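Local coordinates for nuclear import protein MOG1 (Saccharomyces cerevisiae, PDB 1JHS), which binds the small GTPase Ran (Gsp1 in yeast) and takes part in nuclear protein import and poly(A)+ mRNA export, at residues 34-39 with 56-61; 60-65 with 139-144. The protein carries 1 engineered substitution. All coordinates share one frame; numbering follows the deposited sequence.

Contact 1 (34-39 with 56-61). Engineered in segment 34-39: A35 (natural residue Glu).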
ATOM      1  N   GLN A  34      11.405  -7.112  -1.311  1.00 14.31           N
ATOM      2  CA  GLN A  34       9.997  -7.100  -0.876  1.00 13.87           C
ATOM      3  C   GLN A  34       9.520  -8.014   0.224  1.00 13.05           C
ATOM      4  O   GLN A  34      10.094  -9.089   0.472  1.00 12.08           O
ATOM      5  CB  GLN A  34       9.080  -7.398  -2.075  1.00 14.47           C
ATOM      6  CG  GLN A  34       9.121  -6.390  -3.201  1.00 15.94           C
ATOM      7  CD  GLN A  34       8.150  -6.725  -4.332  1.00 16.43           C
ATOM      8  OE1 GLN A  34       7.557  -7.810  -4.366  1.00 16.57           O
ATOM      9  NE2 GLN A  34       7.992  -5.792  -5.266  1.00 16.68           N
ATOM     10  N   ALA A  35       8.446  -7.566   0.882  1.00 12.38           N
ATOM     11  CA  ALA A  35       7.735  -8.358   1.872  1.00 11.81           C
ATOM     12  C   ALA A  35       6.305  -8.357   1.258  1.00 11.52           C
ATOM     13  O   ALA A  35       5.813  -7.308   0.840  1.00 11.66           O
ATOM     14  CB  ALA A  35       7.761  -7.674   3.246  1.00 12.32           C
ATOM     15  N   VAL A  36       5.676  -9.523   1.145  1.00 10.80           N
ATOM     16  CA  VAL A  36       4.348  -9.635   0.515  1.00 10.46           C
ATOM     17  C   VAL A  36       3.375 -10.394   1.404  1.00 10.07           C
ATOM     18  O   VAL A  36       3.672 -11.520   1.823  1.00  9.82           O
ATOM     19  CB  VAL A  36       4.452 -10.411  -0.834  1.00 10.38           C
ATOM     20  CG1 VAL A  36       3.078 -10.533  -1.499  1.00 10.30           C
ATOM     21  CG2 VAL A  36       5.473  -9.693  -1.767  1.00 10.27           C
ATOM     22  N   TYR A  37       2.221  -9.786   1.683  1.00  9.51           N
ATOM     23  CA  TYR A  37       1.185 -10.445   2.493  1.00 10.14           C
ATOM     24  C   TYR A  37      -0.112 -10.471   1.695  1.00  9.86           C
ATOM     25  O   TYR A  37      -0.435  -9.484   1.011  1.00  9.30           O
ATOM     26  CB  TYR A  37       0.938  -9.674   3.796  1.00 10.85           C
ATOM     27  CG  TYR A  37       2.030  -9.882   4.803  1.00 11.79           C
ATOM     28  CD1 TYR A  37       3.246  -9.216   4.679  1.00 12.33           C
ATOM     29  CD2 TYR A  37       1.889 -10.833   5.821  1.00 12.35           C
ATOM     30  CE1 TYR A  37       4.311  -9.499   5.537  1.00 13.20           C
ATOM     31  CE2 TYR A  37       2.952 -11.127   6.689  1.00 13.15           C
ATOM     32  CZ  TYR A  37       4.157 -10.452   6.528  1.00 13.48           C
ATOM     33  OH  TYR A  37       5.225 -10.731   7.352  1.00 14.85           O
ATOM     34  N   VAL A  38      -0.845 -11.580   1.747  1.00  9.84           N
ATOM     35  CA  VAL A  38      -2.139 -11.626   1.034  1.00  9.94           C
ATOM     36  C   VAL A  38      -3.252 -12.047   1.987  1.00  9.98           C
ATOM     37  O   VAL A  38      -3.035 -12.837   2.932  1.00  9.27           O
ATOM     38  CB  VAL A  38      -2.171 -12.615  -0.172  1.00 10.13           C
ATOM     39  CG1 VAL A  38      -1.243 -12.133  -1.292  1.00 10.07           C
ATOM     40  CG2 VAL A  38      -1.820 -14.033   0.297  1.00 10.22           C
ATOM     41  N   ASN A  39      -4.440 -11.492   1.756  1.00 10.32           N
ATOM     42  CA  ASN A  39      -5.584 -11.790   2.607  1.00 11.29           C
ATOM     43  C   ASN A  39      -5.979 -13.250   2.331  1.00 12.17           C
ATOM     44  O   ASN A  39      -6.392 -13.573   1.209  1.00 12.28           O
ATOM     45  CB  ASN A  39      -6.755 -10.860   2.238  1.00 10.56           C
ATOM     46  CG  ASN A  39      -7.928 -10.991   3.199  1.00 10.77           C
ATOM     47  OD1 ASN A  39      -8.183 -12.074   3.742  1.00  9.56           O
ATOM     48  ND2 ASN A  39      -8.658  -9.896   3.400  1.00 10.37           N
ATOM     49  N   SER A  56      -4.090  -7.168  -0.830  1.00  8.43           N
ATOM     50  CA  SER A  56      -2.713  -7.661  -0.761  1.00  8.49           C
ATOM     51  C   SER A  56      -1.845  -6.478  -0.368  1.00  8.33           C
ATOM     52  O   SER A  56      -2.153  -5.314  -0.684  1.00  8.09           O
ATOM     53  CB  SER A  56      -2.259  -8.268  -2.098  1.00  7.90           C
ATOM     54  OG  SER A  56      -2.504  -7.400  -3.184  1.00  8.91           O
ATOM     55  N   ILE A  57      -0.775  -6.787   0.335  1.00  8.36           N
ATOM     56  CA  ILE A  57       0.140  -5.785   0.859  1.00  8.54           C
ATOM     57  C   ILE A  57       1.574  -6.063   0.408  1.00  8.78           C
ATOM     58  O   ILE A  57       2.065  -7.180   0.557  1.00  8.24           O
ATOM     59  CB  ILE A  57       0.129  -5.816   2.421  1.00  8.83           C
ATOM     60  CG1 ILE A  57      -1.300  -5.563   2.948  1.00  9.12           C
ATOM     61  CG2 ILE A  57       1.145  -4.795   2.976  1.00  9.45           C
ATOM     62  CD1 ILE A  57      -1.471  -5.822   4.496  1.00  9.86           C
ATOM     63  N   ILE A  58       2.234  -5.053  -0.141  1.00  9.05           N
ATOM     64  CA  ILE A  58       3.624  -5.210  -0.559  1.00  9.46           C
ATOM     65  C   ILE A  58       4.452  -4.102   0.092  1.00  9.78           C
ATOM     66  O   ILE A  58       4.066  -2.947   0.078  1.00  9.80           O
ATOM     67  CB  ILE A  58       3.823  -5.059  -2.085  1.00  9.80           C
ATOM     68  CG1 ILE A  58       3.122  -6.187  -2.848  1.00 10.13           C
ATOM     69  CG2 ILE A  58       5.360  -5.094  -2.397  1.00  9.66           C
ATOM     70  CD1 ILE A  58       3.294  -6.078  -4.342  1.00 11.78           C
ATOM     71  N   VAL A  59       5.579  -4.473   0.681  1.00  9.85           N
ATOM     72  CA  VAL A  59       6.482  -3.494   1.279  1.00 10.10           C
ATOM     73  C   VAL A  59       7.679  -3.629   0.367  1.00 10.87           C
ATOM     74  O   VAL A  59       8.127  -4.752   0.091  1.00 10.55           O
ATOM     75  CB  VAL A  59       6.881  -3.884   2.725  1.00 10.34           C
ATOM     76  CG1 VAL A  59       7.881  -2.882   3.267  1.00 10.67           C
ATOM     77  CG2 VAL A  59       5.650  -3.921   3.617  1.00 10.42           C
ATOM     78  N   ASP A  60       8.205  -2.513  -0.116  1.00 11.52           N
ATOM     79  CA  ASP A  60       9.329  -2.588  -1.040  1.00 12.39           C
ATOM     80  C   ASP A  60      10.423  -1.603  -0.643  1.00 12.62           C
ATOM     81  O   ASP A  60      10.149  -0.424  -0.434  1.00 12.43           O
ATOM     82  CB  ASP A  60       8.849  -2.266  -2.443  1.00 13.03           C
ATOM     83  CG  ASP A  60       9.687  -2.941  -3.518  1.00 13.92           C
ATOM     84  OD1 ASP A  60      10.811  -3.411  -3.205  1.00 13.97           O
ATOM     85  OD2 ASP A  60       9.211  -3.003  -4.675  1.00 14.20           O
ATOM     86  N   LEU A  61      11.655  -2.096  -0.548  1.00 13.04           N
ATOM     87  CA  LEU A  61      12.795  -1.247  -0.177  1.00 13.60           C
ATOM     88  C   LEU A  61      13.409  -0.764  -1.477  1.00 13.94           C
ATOM     89  O   LEU A  61      14.038  -1.546  -2.207  1.00 13.79           O
ATOM     90  CB  LEU A  61      13.808  -2.063   0.618  1.00 13.53           C
ATOM     91  CG  LEU A  61      13.249  -2.732   1.882  1.00 13.46           C
ATOM     92  CD1 LEU A  61      14.374  -3.505   2.587  1.00 13.53           C
ATOM     93  CD2 LEU A  61      12.677  -1.674   2.837  1.00 13.30           C
TER
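A35 with V59 and Y37 with I57 are the hydrogen-bonded pairs of two antiparallel strands, their axes at 172°. Each pair is closed by two N-H...O=C bonds; that from I57 N to Y37 O, at 2.8 Å, is close to straight.

The apolar contacts fall on two faces. A35, an engineered alanine where the natural residue is Glu, sets its CB 3.9 Å from V59 CB, and L8 of strand 4-8 touches both. On that same face Y37 meets I57 CB to CB, and its ring then runs off toward V6 and L8. On the other, V36 CG2 lies 4.4 Å from I58 CG1.

One polar side-chain bond crosses, Q34 NE2 to D60 OD2 at 3.1 Å. Q34 CG lies anti to the carbonyl carbon (chi1 -63°) and the chain beyond it runs extended, its CD passing I58 CG2 at 3.8 Å. The acceptor lies in the amide plane but is met from above the carboxylate, the planes being 85° apart; D60 OD1 is taken by T33 OG1. Four backbone bonds fix the register; on the face of V36, V38 and I58 polar groups sit at the ends, the Q34-D60 bond at one and S56, bonded to N145, at the other.

Contact 2 (60-65 with 139-144)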
ATOM      1  N   ASP A  60       8.205  -2.513  -0.116  1.00 11.52           N
ATOM      2  CA  ASP A  60       9.329  -2.588  -1.040  1.00 12.39           C
ATOM      3  C   ASP A  60      10.423  -1.603  -0.643  1.00 12.62           C
ATOM      4  O   ASP A  60      10.149  -0.424  -0.434  1.00 12.43           O
ATOM      5  CB  ASP A  60       8.849  -2.266  -2.443  1.00 13.03           C
ATOM      6  CG  ASP A  60       9.687  -2.941  -3.518  1.00 13.92           C
ATOM      7  OD1 ASP A  60      10.811  -3.411  -3.205  1.00 13.97           O
ATOM      8  OD2 ASP A  60       9.211  -3.003  -4.675  1.00 14.20           O
ATOM      9  N   LEU A  61      11.655  -2.096  -0.548  1.00 13.04           N
ATOM     10  CA  LEU A  61      12.795  -1.247  -0.177  1.00 13.60           C
ATOM     11  C   LEU A  61      13.409  -0.764  -1.477  1.00 13.94           C
ATOM     12  O   LEU A  61      14.038  -1.546  -2.207  1.00 13.79           O
ATOM     13  CB  LEU A  61      13.808  -2.063   0.618  1.00 13.53           C
ATOM     14  CG  LEU A  61      13.249  -2.732   1.882  1.00 13.46           C
ATOM     15  CD1 LEU A  61      14.374  -3.505   2.587  1.00 13.53           C
ATOM     16  CD2 LEU A  61      12.677  -1.674   2.837  1.00 13.30           C
ATOM     17  N   LEU A  62      13.219   0.520  -1.774  1.00 14.24           N
ATOM     18  CA  LEU A  62      13.706   1.087  -3.019  1.00 14.92           C
ATOM     19  C   LEU A  62      14.791   2.140  -2.812  1.00 15.59           C
ATOM     20  O   LEU A  62      14.965   2.665  -1.725  1.00 15.31           O
ATOM     21  CB  LEU A  62      12.523   1.706  -3.775  1.00 14.78           C
ATOM     22  CG  LEU A  62      11.338   0.763  -4.089  1.00 14.73           C
ATOM     23  CD1 LEU A  62      10.211   1.544  -4.788  1.00 15.63           C
ATOM     24  CD2 LEU A  62      11.830  -0.364  -4.992  1.00 15.33           C
ATOM     25  N   GLU A  63      15.526   2.455  -3.863  1.00 16.90           N
ATOM     26  CA  GLU A  63      16.554   3.487  -3.741  1.00 18.13           C
ATOM     27  C   GLU A  63      15.835   4.824  -3.605  1.00 18.19           C
ATOM     28  O   GLU A  63      14.736   5.002  -4.138  1.00 17.99           O
ATOM     29  CB  GLU A  63      17.395   3.543  -4.999  1.00 19.43           C
ATOM     30  CG  GLU A  63      18.099   2.282  -5.350  1.00 22.14           C
ATOM     31  CD  GLU A  63      18.809   2.455  -6.679  1.00 23.53           C
ATOM     32  OE1 GLU A  63      19.205   3.621  -6.955  1.00 24.37           O
ATOM     33  OE2 GLU A  63      18.963   1.456  -7.436  1.00 24.63           O
ATOM     34  N   THR A  64      16.447   5.766  -2.898  1.00 18.59           N
ATOM     35  CA  THR A  64      15.844   7.079  -2.733  1.00 19.18           C
ATOM     36  C   THR A  64      15.713   7.783  -4.088  1.00 19.47           C
ATOM     37  O   THR A  64      16.647   7.775  -4.879  1.00 19.03           O
ATOM     38  CB  THR A  64      16.707   8.003  -1.837  1.00 19.44           C
ATOM     39  OG1 THR A  64      16.881   7.404  -0.544  1.00 20.35           O
ATOM     40  CG2 THR A  64      16.024   9.366  -1.664  1.00 19.31           C
ATOM     41  N   VAL A  65      14.564   8.390  -4.364  1.00 19.88           N
ATOM     42  CA  VAL A  65      14.440   9.113  -5.613  1.00 20.79           C
ATOM     43  C   VAL A  65      14.945  10.549  -5.380  1.00 21.68           C
ATOM     44  O   VAL A  65      14.752  11.138  -4.307  1.00 21.25           O
ATOM     45  CB  VAL A  65      12.983   9.117  -6.150  1.00 20.39           C
ATOM     46  CG1 VAL A  65      12.050   9.814  -5.183  1.00 19.73           C
ATOM     47  CG2 VAL A  65      12.958   9.777  -7.507  1.00 20.29           C
ATOM     48  N   ASP A 139      14.021   4.511   0.070  1.00 11.52           N
ATOM     49  CA  ASP A 139      12.645   5.015   0.101  1.00 10.87           C
ATOM     50  C   ASP A 139      11.799   3.738   0.262  1.00 10.11           C
ATOM     51  O   ASP A 139      11.802   2.874  -0.628  1.00  9.67           O
ATOM     52  CB  ASP A 139      12.255   5.702  -1.225  1.00 11.26           C
ATOM     53  CG  ASP A 139      12.459   7.216  -1.188  1.00 12.02           C
ATOM     54  OD1 ASP A 139      12.698   7.750  -0.067  1.00 11.76           O
ATOM     55  OD2 ASP A 139      12.361   7.871  -2.266  1.00 12.10           O
ATOM     56  N   VAL A 140      11.151   3.589   1.420  1.00  9.46           N
ATOM     57  CA  VAL A 140      10.292   2.415   1.650  1.00  8.64           C
ATOM     58  C   VAL A 140       8.909   2.719   1.067  1.00  8.66           C
ATOM     59  O   VAL A 140       8.292   3.715   1.453  1.00  8.48           O
ATOM     60  CB  VAL A 140      10.109   2.136   3.132  1.00  8.88           C
ATOM     61  CG1 VAL A 140       9.223   0.876   3.324  1.00  7.77           C
ATOM     62  CG2 VAL A 140      11.482   1.958   3.793  1.00  8.43           C
ATOM     63  N   VAL A 141       8.416   1.861   0.166  1.00  8.14           N
ATOM     64  CA  VAL A 141       7.088   2.077  -0.421  1.00  7.98           C
ATOM     65  C   VAL A 141       6.170   0.915  -0.009  1.00  8.38           C
ATOM     66  O   VAL A 141       6.471  -0.244  -0.253  1.00  8.07           O
ATOM     67  CB  VAL A 141       7.143   2.208  -1.971  1.00  8.23           C
ATOM     68  CG1 VAL A 141       5.729   2.407  -2.555  1.00  8.05           C
ATOM     69  CG2 VAL A 141       8.020   3.418  -2.359  1.00  8.08           C
ATOM     70  N   ILE A 142       5.068   1.249   0.654  1.00  8.70           N
ATOM     71  CA  ILE A 142       4.111   0.231   1.089  1.00  8.69           C
ATOM     72  C   ILE A 142       2.880   0.393   0.208  1.00  8.90           C
ATOM     73  O   ILE A 142       2.332   1.506   0.126  1.00  9.08           O
ATOM     74  CB  ILE A 142       3.689   0.418   2.570  1.00  9.24           C
ATOM     75  CG1 ILE A 142       4.918   0.325   3.492  1.00  9.43           C
ATOM     76  CG2 ILE A 142       2.709  -0.697   2.974  1.00  9.19           C
ATOM     77  CD1 ILE A 142       4.602   0.332   5.022  1.00 10.34           C
ATOM     78  N   SER A 143       2.468  -0.679  -0.483  1.00  8.70           N
ATOM     79  CA  SER A 143       1.274  -0.600  -1.333  1.00  8.55           C
ATOM     80  C   SER A 143       0.252  -1.638  -0.888  1.00  8.29           C
ATOM     81  O   SER A 143       0.610  -2.754  -0.507  1.00  8.42           O
ATOM     82  CB  SER A 143       1.603  -0.797  -2.836  1.00  8.40           C
ATOM     83  OG  SER A 143       2.437  -1.919  -3.114  1.00 10.01           O
ATOM     84  N   ILE A 144      -1.018  -1.245  -0.888  1.00  8.38           N
ATOM     85  CA  ILE A 144      -2.078  -2.159  -0.505  1.00  7.96           C
ATOM     86  C   ILE A 144      -3.092  -2.089  -1.635  1.00  8.56           C
ATOM     87  O   ILE A 144      -3.681  -1.041  -1.879  1.00  8.07           O
ATOM     88  CB  ILE A 144      -2.752  -1.759   0.836  1.00  7.38           C
ATOM     89  CG1 ILE A 144      -1.697  -1.674   1.958  1.00  6.81           C
ATOM     90  CG2 ILE A 144      -3.845  -2.825   1.191  1.00  6.64           C
ATOM     91  CD1 ILE A 144      -2.254  -1.282   3.377  1.00  6.38           C
TER
HETATM   92  O   HOH W   1      15.148   8.267   1.218  1.00 19.73           O
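D60 with V141 and L62 with D139 are hydrogen-bonded pairs flanking the non-hydrogen-bonded pair of L61 and V140, in antiparallel strands whose axes make an angle of 142°. In both bonds of the L62-D139 pair the donor stands well out of the carbonyl plane; the shorter, D139 N to L62 O, is 2.7 Å.

L61 and V140 lie side by side and point the same way, with L61 CD2 3.9 Å from V140 CG2; Y9 and L186 touch L61 on this face. On the face of L62 and V141, the two side chains cross through L62 CD1 and V141 CG2, 3.8 Å apart. H77 of helix 70-83 packs against both of them. These are two central strands of the seven-stranded antiparallel sheet of the Mog1 fold, and the contact continues past the end of strand 56-63, where the chain turns into the loop leading to that helix.

D139 holds this turn. Its CG is turned away from the staggered position, chi1 -95°, though still on the side of the backbone N, and the carboxylate reaches the backbone of T64 and V65. V65 N donates to D139 OD2 at 3.1 Å, the bond nearly straight at N-H but coming from above the carboxylate plane. V65 CG1 also approaches D139 OD2, at 3.5 Å. The same oxygen is bonded to H77 NE2. D139 OD1 accepts from a water 2.8 Å away that is also hydrogen-bonded to T64 OG1, and it forms a salt bridge with R132 NE, whose charge would be expected to stabilise the carboxylate.

From the N terminus, strand 34-39 runs out into a 16-residue loop without helix or strand, and the chain returns along 56-61; contact 1 closes this loop between antiparallel neighbours. The returning strand 56-63 carries straight on into contact 2, which shares D60 and L61 with contact 1. Contact 2 closes a far longer excursion, through helix 70-83 and strands 87-99, 103-113 and 124-133, before 139-144 comes back. The two closures follow one another, overlapping at those shared residues. I58 O to S143 N, at 2.8 Å, is a probable hydrogen bond between them. Through strand 56-63 the two contacts tie strand 34-39, with 21-23 beyond it, to strand 138-147, with 124-133 beyond.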